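Local coordinates for DUF3256 domain-containing protein (Porphyromonas gingivalis W83, PDB 2P3P) that is of unknown function but has been seen to bind a magnesium ion and probably belongs to a membrane protein of the DUF3256 family, at residues Ser163-Ile168 with Val194-Ser199. Residues are numbered along the deposited sequence; the frame is centred on the assembly and turned at random. Where two conformers were deposited one is given.
Sequences SDTLSI and VYRWQS
Strands 165-168 and 194-197 offer a compact worked example of how antiparallel pairing sorts its bonds and side chains, their axes 4.7 Å apart and running at 157°. Backbone hydrogen bonds carry the pairing. Leu-166 and Tyr-195 form the hydrogen-bonded pair: Leu-166 N gives to Tyr-195 O over 2.9 Å, and the return bond from Tyr-195 N meets Leu-166 O nearly along its C=O axis. Two residues along, past the Thr-165/Arg-196 pair, Trp-197 N gives a hydrogen bond to Asp-164 O at 2.8 Å, almost straight (174° at the hydrogen). Asp-164 centres an inverse gamma turn, which the weak bond from Thr-165 N to Ser-163 O closes, so the carbonyl of the central residue continues the pairing past the start of strand 165-168. The non-hydrogen-bonded pairs flank Leu-166 and Tyr-195, and here CA-H groups close the gap; Thr-165 CA approaches Tyr-195 O to 3.2 Å.

Apolar packing divides between the two faces. On one, Leu-166 and Tyr-195 run in step. Leu-166 CG is tucked between its own backbone N and C (chi1 72°), and CD1 rests 4.0 Å from Tyr-195 CB. Ile-168 crosses obliquely, its CG2 meeting Tyr-195 CE2 at 3.8 Å, so both aliphatic branches lie obliquely against the CD2-CE2 side of the ring. On the opposite face, Thr-165 CG2 crosses the extended Arg-196 chain at CG, 3.8 Å away. At the turn, the CB atoms of Asp-164 and Trp-197 touch at 3.6 Å, while the indole turns off from the partner strand.

The pair forms the middle of a four-stranded antiparallel sheet, between strands 155-159 and 202-204. Phe-202 and Trp-123 meet the Trp-197 and Tyr-195 rings edge-to-face, respectively, and Trp-197 NE1 donates a hydrogen bond to Pro-84 O, joining this sheet to strand 77-84 of the larger one.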
loop_
_atom_site.group_PDB
_atom_site.type_symbol
_atom_site.label_atom_id
_atom_site.label_comp_id
_atom_site.label_asym_id
_atom_site.label_seq_id
_atom_site.Cartn_x
_atom_site.Cartn_y
_atom_site.Cartn_z
ATOM N N SER A 163 3.763 -13.046 3.884
ATOM C CA SER A 163 3.498 -13.056 5.320
ATOM C C SER A 163 2.595 -11.895 5.654
ATOM O O SER A 163 2.412 -10.990 4.825
ATOM C CB SER A 163 4.784 -12.957 6.150
ATOM O OG SER A 163 5.828 -13.733 5.605
ATOM N N ASP A 164 2.055 -11.904 6.876
ATOM C CA ASP A 164 1.169 -10.829 7.324
ATOM C C ASP A 164 2.039 -9.716 7.977
ATOM O O ASP A 164 1.997 -9.433 9.180
ATOM C CB ASP A 164 0.025 -11.362 8.232
ATOM C CG ASP A 164 -0.855 -12.436 7.556
ATOM O OD1 ASP A 164 -0.866 -12.532 6.305
ATOM O OD2 ASP A 164 -1.588 -13.173 8.290
ATOM N N THR A 165 2.834 -9.092 7.123
ATOM C CA THR A 165 3.749 -8.047 7.521
ATOM C C THR A 165 3.766 -6.986 6.426
ATOM O O THR A 165 3.457 -7.274 5.260
ATOM C CB THR A 165 5.183 -8.602 7.759
ATOM O OG1 THR A 165 5.759 -9.106 6.535
ATOM C CG2 THR A 165 5.184 -9.725 8.810
ATOM N N LEU A 166 4.174 -5.781 6.803
ATOM C CA LEU A 166 4.335 -4.652 5.867
ATOM C C LEU A 166 5.518 -3.839 6.310
ATOM O O LEU A 166 5.900 -3.897 7.494
ATOM C CB LEU A 166 3.080 -3.780 5.775
ATOM C CG LEU A 166 2.627 -2.842 6.902
ATOM C CD1 LEU A 166 3.518 -1.623 7.076
ATOM C CD2 LEU A 166 1.163 -2.365 6.615
ATOM N N SER A 167 6.095 -3.107 5.349
ATOM C CA SER A 167 7.195 -2.210 5.561
ATOM C C SER A 167 6.777 -0.834 5.044
ATOM O O SER A 167 6.016 -0.718 4.079
ATOM C CB SER A 167 8.416 -2.753 4.809
ATOM O OG SER A 167 9.577 -2.018 5.032
ATOM N N ILE A 168 7.186 0.214 5.735
ATOM C CA ILE A 168 6.840 1.581 5.330
ATOM C C ILE A 168 8.095 2.429 5.358
ATOM O O ILE A 168 8.839 2.411 6.346
ATOM C CB ILE A 168 5.676 2.160 6.198
ATOM C CG1 ILE A 168 5.190 3.542 5.683
ATOM C CG2 ILE A 168 6.054 2.127 7.736
ATOM C CD1 ILE A 168 3.950 4.054 6.450
ATOM N N VAL A 194 9.119 -1.780 9.962
ATOM C CA VAL A 194 8.347 -2.996 9.753
ATOM C C VAL A 194 7.272 -3.200 10.839
ATOM O O VAL A 194 7.538 -3.002 12.033
ATOM C CB VAL A 194 9.283 -4.227 9.719
ATOM C CG1 VAL A 194 8.488 -5.555 9.576
ATOM C CG2 VAL A 194 10.301 -4.085 8.586
ATOM N N TYR A 195 6.104 -3.670 10.376
ATOM C CA TYR A 195 4.920 -3.961 11.174
ATOM C C TYR A 195 4.436 -5.385 10.845
ATOM O O TYR A 195 4.546 -5.879 9.719
ATOM C CB TYR A 195 3.826 -2.937 10.823
ATOM C CG TYR A 195 4.033 -1.510 11.337
ATOM C CD1 TYR A 195 3.290 -1.048 12.407
ATOM C CD2 TYR A 195 4.907 -0.601 10.695
ATOM C CE1 TYR A 195 3.466 0.221 12.902
ATOM C CE2 TYR A 195 5.086 0.686 11.165
ATOM C CZ TYR A 195 4.358 1.120 12.257
ATOM O OH TYR A 195 4.511 2.397 12.771
ATOM N N ARG A 196 3.868 -6.020 11.844
ATOM C CA ARG A 196 3.381 -7.373 11.729
ATOM C C ARG A 196 1.913 -7.358 12.157
ATOM O O ARG A 196 1.527 -6.712 13.132
ATOM C CB ARG A 196 4.206 -8.310 12.625
ATOM C CG ARG A 196 3.925 -9.761 12.370
ATOM C CD ARG A 196 4.912 -10.676 13.112
ATOM N NE ARG A 196 4.346 -12.012 13.138
ATOM C CZ ARG A 196 4.558 -12.937 14.080
ATOM N NH1 ARG A 196 5.358 -12.703 15.123
ATOM N NH2 ARG A 196 3.965 -14.131 13.974
ATOM N N TRP A 197 1.096 -8.071 11.409
ATOM C CA TRP A 197 -0.318 -8.248 11.730
ATOM C C TRP A 197 -0.447 -9.254 12.865
ATOM O O TRP A 197 -0.034 -10.419 12.748
ATOM C CB TRP A 197 -1.031 -8.752 10.503
ATOM C CG TRP A 197 -2.515 -8.879 10.602
ATOM C CD1 TRP A 197 -3.215 -10.021 10.722
ATOM C CD2 TRP A 197 -3.487 -7.822 10.506
ATOM N NE1 TRP A 197 -4.548 -9.757 10.708
ATOM C CE2 TRP A 197 -4.746 -8.419 10.556
ATOM C CE3 TRP A 197 -3.403 -6.449 10.325
ATOM C CZ2 TRP A 197 -5.941 -7.673 10.499
ATOM C CZ3 TRP A 197 -4.586 -5.706 10.281
ATOM C CH2 TRP A 197 -5.822 -6.322 10.368
ATOM N N GLN A 198 -0.999 -8.789 13.970
ATOM C CA GLN A 198 -1.062 -9.578 15.166
ATOM C C GLN A 198 -2.403 -9.252 15.785
ATOM O O GLN A 198 -2.660 -8.100 16.147
ATOM C CB GLN A 198 0.097 -9.216 16.110
ATOM C CG GLN A 198 1.483 -9.641 15.598
ATOM C CD GLN A 198 2.670 -9.051 16.379
ATOM O OE1 GLN A 198 2.500 -8.279 17.324
ATOM N NE2 GLN A 198 3.884 -9.436 15.990
ATOM N N SER A 199 -3.258 -10.268 15.862
ATOM C CA SER A 199 -4.582 -10.151 16.458
ATOM C C SER A 199 -5.343 -8.933 15.932
ATOM O O SER A 199 -5.758 -8.045 16.695
ATOM C CB SER A 199 -4.475 -10.110 17.986
ATOM O OG SER A 199 -3.824 -8.923 18.418
#